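Long-range contact in aminotransferase, class IV (Brucella abortus, PDB 4TVI), which probably transfers the amino group of leucine, isoleucine and valine to 2-oxoglutarate with the help of pyridoxal 5'-phosphate: residues R49-G61 and M125-P138. Sequence-based numbering, arbitrary orientation.
Sequences RILGAASQATWLG and MYWAEEGDASTVAP
Leu51 lays its CD1 methyl over one face of the Trp127 indole, 3.5 Å from the centroid of the five-membered ring, while Ala57 CB presses against Trp127 CB at 3.5 Å. Trp127 CG stands between its own backbone N and carbonyl carbon (chi1 70°), which brings the indole against Ile50, Leu51 and Ala57; Ile50 CD1 reaches the far end of the ring at CH2 and also meets Met125 CE. The indole is fixed in rotation by a nearly straight bond from Trp127 NE1 to Glu129 OE2 (2.9 Å, 170°), in the ring plane but arriving above the carboxylate plane. Glu129 OE1 receives Ser55 OG on the syn side, somewhat out of the carboxylate plane, at 2.7 Å, and that hydroxyl in turn accepts from Gly52 N. At the start of helix 56-60, two amides are taken up by the carbonyls of Glu129 and Ala128: Gln56 N bonds Glu129 O from above the carbonyl plane, and Ala57 N bonds Ala128 O (3.0 Å) almost in line with its C=O. Bent at its second torsion, the Gln56 side chain sends NE2 to Val136 O at 2.8 Å, and Ser62 OG bonds its OE1. Packing thins toward the type I turn from Asp132 to Thr135: Leu60 CD2 and Val136 CG2 are 4.4 Å apart, Thr135 is exposed, and a water bridges Leu60 O and Val136 O. On the tight side, Arg49 of the second subunit salt-bridges Glu129 OE2, and Arg49, Leu51 and Gly52 pair in an antiparallel ladder with a strand of that subunit. Helix 56-60 thus runs nearly perpendicular (87°) to strand 125-128, beside a sheet continued across the dimer interface of this class IV aminotransferase.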
loop_
_atom_site.group_PDB
_atom_site.type_symbol
_atom_site.label_atom_id
_atom_site.label_comp_id
_atom_site.label_asym_id
_atom_site.label_seq_id
_atom_site.Cartn_x
_atom_site.Cartn_y
_atom_site.Cartn_z
ATOM N N ARG A 49 11.142 11.170 -12.788
ATOM C CA ARG A 49 11.260 9.875 -12.127
ATOM C C ARG A 49 11.865 10.050 -10.742
ATOM O O ARG A 49 13.044 10.378 -10.610
ATOM C CB ARG A 49 12.101 8.921 -12.978
ATOM C CG ARG A 49 11.461 8.583 -14.310
ATOM C CD ARG A 49 10.293 7.625 -14.124
ATOM N NE ARG A 49 9.090 8.089 -14.812
ATOM C CZ ARG A 49 7.990 7.358 -14.979
ATOM N NH1 ARG A 49 7.937 6.115 -14.517
ATOM N NH2 ARG A 49 6.943 7.873 -15.614
ATOM N N ILE A 50 11.061 9.817 -9.707
ATOM C CA ILE A 50 11.480 10.146 -8.346
ATOM C C ILE A 50 11.746 8.932 -7.449
ATOM O O ILE A 50 12.461 9.046 -6.459
ATOM C CB ILE A 50 10.436 11.053 -7.652
ATOM C CG1 ILE A 50 9.070 10.373 -7.609
ATOM C CG2 ILE A 50 10.329 12.389 -8.381
ATOM C CD1 ILE A 50 8.066 11.081 -6.728
ATOM N N LEU A 51 11.176 7.780 -7.789
ATOM C CA LEU A 51 11.369 6.564 -6.990
ATOM C C LEU A 51 12.252 5.538 -7.704
ATOM O O LEU A 51 12.000 5.176 -8.853
ATOM C CB LEU A 51 10.021 5.928 -6.636
ATOM C CG LEU A 51 9.487 6.231 -5.237
ATOM C CD1 LEU A 51 9.328 7.723 -5.018
ATOM C CD2 LEU A 51 8.165 5.502 -4.974
ATOM N N GLY A 52 13.283 5.066 -7.011
ATOM C CA GLY A 52 14.226 4.133 -7.594
ATOM C C GLY A 52 13.765 2.689 -7.565
ATOM O O GLY A 52 12.880 2.316 -6.792
ATOM N N ALA A 53 14.375 1.869 -8.413
ATOM C CA ALA A 53 14.046 0.452 -8.480
ATOM C C ALA A 53 14.345 -0.236 -7.156
ATOM O O ALA A 53 13.749 -1.264 -6.833
ATOM C CB ALA A 53 14.813 -0.217 -9.609
ATOM N N ALA A 54 15.271 0.336 -6.392
ATOM C CA ALA A 54 15.658 -0.231 -5.108
ATOM C C ALA A 54 15.339 0.699 -3.945
ATOM O O ALA A 54 15.839 0.503 -2.842
ATOM C CB ALA A 54 17.144 -0.585 -5.111
ATOM N N SER A 55 14.530 1.726 -4.196
ATOM C CA SER A 55 14.028 2.573 -3.117
ATOM C C SER A 55 13.097 1.748 -2.243
ATOM O O SER A 55 12.299 0.972 -2.758
ATOM C CB SER A 55 13.289 3.805 -3.660
ATOM O OG SER A 55 14.158 4.655 -4.385
ATOM N N GLN A 56 13.211 1.902 -0.926
ATOM C CA GLN A 56 12.360 1.175 0.009
ATOM C C GLN A 56 10.891 1.426 -0.314
ATOM O O GLN A 56 10.082 0.503 -0.328
ATOM C CB GLN A 56 12.670 1.588 1.454
ATOM C CG GLN A 56 11.982 0.745 2.533
ATOM C CD GLN A 56 10.594 1.251 2.905
ATOM O OE1 GLN A 56 10.141 2.284 2.416
ATOM N NE2 GLN A 56 9.918 0.520 3.781
ATOM N N ALA A 57 10.555 2.684 -0.586
ATOM C CA ALA A 57 9.169 3.063 -0.834
ATOM C C ALA A 57 8.605 2.384 -2.073
ATOM O O ALA A 57 7.408 2.109 -2.157
ATOM C CB ALA A 57 9.055 4.566 -0.969
ATOM N N THR A 58 9.470 2.104 -3.036
ATOM C CA THR A 58 9.019 1.583 -4.313
ATOM C C THR A 58 8.351 0.209 -4.178
ATOM O O THR A 58 7.269 -0.020 -4.727
ATOM C CB THR A 58 10.189 1.508 -5.306
ATOM O OG1 THR A 58 10.698 2.832 -5.533
ATOM C CG2 THR A 58 9.741 0.908 -6.629
ATOM N N TRP A 59 8.965 -0.704 -3.432
ATOM C CA TRP A 59 8.394 -2.045 -3.337
ATOM C C TRP A 59 7.933 -2.425 -1.930
ATOM O O TRP A 59 7.484 -3.547 -1.717
ATOM C CB TRP A 59 9.388 -3.086 -3.861
ATOM C CG TRP A 59 10.710 -3.119 -3.152
ATOM C CD1 TRP A 59 11.683 -2.156 -3.172
ATOM C CD2 TRP A 59 11.228 -4.195 -2.362
ATOM N NE1 TRP A 59 12.760 -2.558 -2.421
ATOM C CE2 TRP A 59 12.509 -3.808 -1.918
ATOM C CE3 TRP A 59 10.734 -5.449 -1.987
ATOM C CZ2 TRP A 59 13.299 -4.629 -1.115
ATOM C CZ3 TRP A 59 11.517 -6.261 -1.188
ATOM C CH2 TRP A 59 12.786 -5.848 -0.761
ATOM N N LEU A 60 8.015 -1.492 -0.981
ATOM C CA LEU A 60 7.573 -1.774 0.384
ATOM C C LEU A 60 6.564 -0.728 0.895
ATOM O O LEU A 60 6.088 -0.811 2.027
ATOM C CB LEU A 60 8.787 -1.887 1.315
ATOM C CG LEU A 60 9.684 -3.099 1.005
ATOM C CD1 LEU A 60 11.002 -3.063 1.774
ATOM C CD2 LEU A 60 8.956 -4.436 1.248
ATOM N N GLY A 61 6.247 0.248 0.044
ATOM C CA GLY A 61 5.036 1.048 0.166
ATOM C C GLY A 61 4.902 2.205 1.143
ATOM O O GLY A 61 3.794 2.516 1.568
ATOM N N MET A 125 4.459 14.924 -1.524
ATOM C CA MET A 125 4.719 13.502 -1.303
ATOM C C MET A 125 5.969 13.264 -0.453
ATOM O O MET A 125 7.010 13.882 -0.673
ATOM C CB MET A 125 4.859 12.778 -2.642
ATOM C CG MET A 125 3.567 12.678 -3.439
ATOM S SD MET A 125 3.803 11.957 -5.077
ATOM C CE MET A 125 4.846 13.198 -5.843
ATOM N N TYR A 126 5.846 12.370 0.523
ATOM C CA TYR A 126 6.962 11.923 1.351
ATOM C C TYR A 126 7.106 10.412 1.226
ATOM O O TYR A 126 6.103 9.711 1.099
ATOM C CB TYR A 126 6.747 12.255 2.825
ATOM C CG TYR A 126 6.983 13.678 3.264
ATOM C CD1 TYR A 126 8.233 14.273 3.150
ATOM C CD2 TYR A 126 5.966 14.402 3.867
ATOM C CE1 TYR A 126 8.449 15.573 3.590
ATOM C CE2 TYR A 126 6.171 15.688 4.308
ATOM C CZ TYR A 126 7.412 16.274 4.168
ATOM O OH TYR A 126 7.605 17.564 4.616
ATOM N N TRP A 127 8.336 9.912 1.290
ATOM C CA TRP A 127 8.589 8.474 1.235
ATOM C C TRP A 127 9.983 8.141 1.768
ATOM O O TRP A 127 10.849 9.011 1.857
ATOM C CB TRP A 127 8.439 7.961 -0.195
ATOM C CG TRP A 127 9.544 8.425 -1.107
ATOM C CD1 TRP A 127 10.701 7.758 -1.401
ATOM C CD2 TRP A 127 9.596 9.662 -1.830
ATOM N NE1 TRP A 127 11.467 8.503 -2.269
ATOM C CE2 TRP A 127 10.813 9.678 -2.545
ATOM C CE3 TRP A 127 8.734 10.760 -1.940
ATOM C CZ2 TRP A 127 11.185 10.742 -3.366
ATOM C CZ3 TRP A 127 9.108 11.821 -2.758
ATOM C CH2 TRP A 127 10.323 11.804 -3.458
ATOM N N ALA A 128 10.207 6.878 2.107
ATOM C CA ALA A 128 11.521 6.452 2.580
ATOM C C ALA A 128 12.353 5.895 1.436
ATOM O O ALA A 128 11.867 5.083 0.649
ATOM C CB ALA A 128 11.386 5.417 3.682
ATOM N N GLU A 129 13.606 6.336 1.342
ATOM C CA GLU A 129 14.520 5.797 0.341
ATOM C C GLU A 129 15.149 4.477 0.798
ATOM O O GLU A 129 15.464 3.622 -0.029
ATOM C CB GLU A 129 15.629 6.797 0.008
ATOM C CG GLU A 129 15.228 7.874 -0.974
ATOM C CD GLU A 129 14.978 7.323 -2.366
ATOM O OE1 GLU A 129 15.570 6.274 -2.709
ATOM O OE2 GLU A 129 14.186 7.936 -3.115
ATOM N N GLU A 130 15.343 4.322 2.107
ATOM C CA GLU A 130 16.014 3.145 2.657
ATOM C C GLU A 130 15.187 2.469 3.741
ATOM O O GLU A 130 14.336 3.099 4.371
ATOM C CB GLU A 130 17.374 3.518 3.248
ATOM C CG GLU A 130 18.246 4.399 2.380
ATOM C CD GLU A 130 19.508 4.821 3.105
ATOM O OE1 GLU A 130 20.227 3.933 3.616
ATOM O OE2 GLU A 130 19.771 6.038 3.182
ATOM N N GLY A 131 15.457 1.188 3.966
ATOM C CA GLY A 131 14.860 0.473 5.075
ATOM C C GLY A 131 15.915 0.373 6.158
ATOM O O GLY A 131 17.100 0.594 5.888
ATOM N N ASP A 132 15.501 0.064 7.382
ATOM C CA ASP A 132 16.460 -0.152 8.458
ATOM C C ASP A 132 16.973 -1.586 8.407
ATOM O O ASP A 132 16.896 -2.239 7.368
ATOM C CB ASP A 132 15.841 0.167 9.824
ATOM C CG ASP A 132 14.646 -0.711 10.161
ATOM O OD1 ASP A 132 14.437 -1.758 9.510
ATOM O OD2 ASP A 132 13.905 -0.341 11.096
ATOM N N ALA A 133 17.469 -2.079 9.538
ATOM C CA ALA A 133 18.034 -3.426 9.614
ATOM C C ALA A 133 17.039 -4.509 9.194
ATOM O O ALA A 133 17.435 -5.588 8.750
ATOM C CB ALA A 133 18.541 -3.702 11.021
ATOM N N SER A 134 15.750 -4.218 9.345
ATOM C CA SER A 134 14.693 -5.177 9.029
ATOM C C SER A 134 14.339 -5.199 7.545
ATOM O O SER A 134 13.515 -6.008 7.112
ATOM C CB SER A 134 13.432 -4.853 9.829
ATOM O OG SER A 134 12.842 -3.651 9.351
ATOM N N THR A 135 14.938 -4.280 6.792
ATOM C CA THR A 135 14.643 -4.066 5.372
ATOM C C THR A 135 13.217 -3.548 5.131
ATOM O O THR A 135 13.030 -2.545 4.443
ATOM C CB THR A 135 14.848 -5.349 4.536
ATOM O OG1 THR A 135 16.134 -5.915 4.823
ATOM C CG2 THR A 135 14.741 -5.040 3.051
ATOM N N VAL A 136 12.218 -4.219 5.699
ATOM C CA VAL A 136 10.826 -3.841 5.475
ATOM C C VAL A 136 10.463 -2.498 6.113
ATOM O O VAL A 136 9.789 -1.678 5.491
ATOM C CB VAL A 136 9.869 -4.937 5.988
ATOM C CG1 VAL A 136 8.433 -4.438 6.049
ATOM C CG2 VAL A 136 9.982 -6.181 5.119
ATOM N N ALA A 137 10.895 -2.278 7.350
ATOM C CA ALA A 137 10.598 -1.025 8.045
ATOM C C ALA A 137 11.450 0.127 7.513
ATOM O O ALA A 137 12.659 -0.021 7.327
ATOM C CB ALA A 137 10.802 -1.186 9.539
ATOM N N PRO A 138 10.818 1.284 7.268
ATOM C CA PRO A 138 11.513 2.454 6.719
ATOM C C PRO A 138 12.554 3.047 7.669
ATOM O O PRO A 138 12.337 3.096 8.878
ATOM C CB PRO A 138 10.375 3.458 6.486
ATOM C CG PRO A 138 9.315 3.058 7.440
ATOM C CD PRO A 138 9.392 1.556 7.516
HETATM O O HOH W 1 7.121 -1.222 4.707
#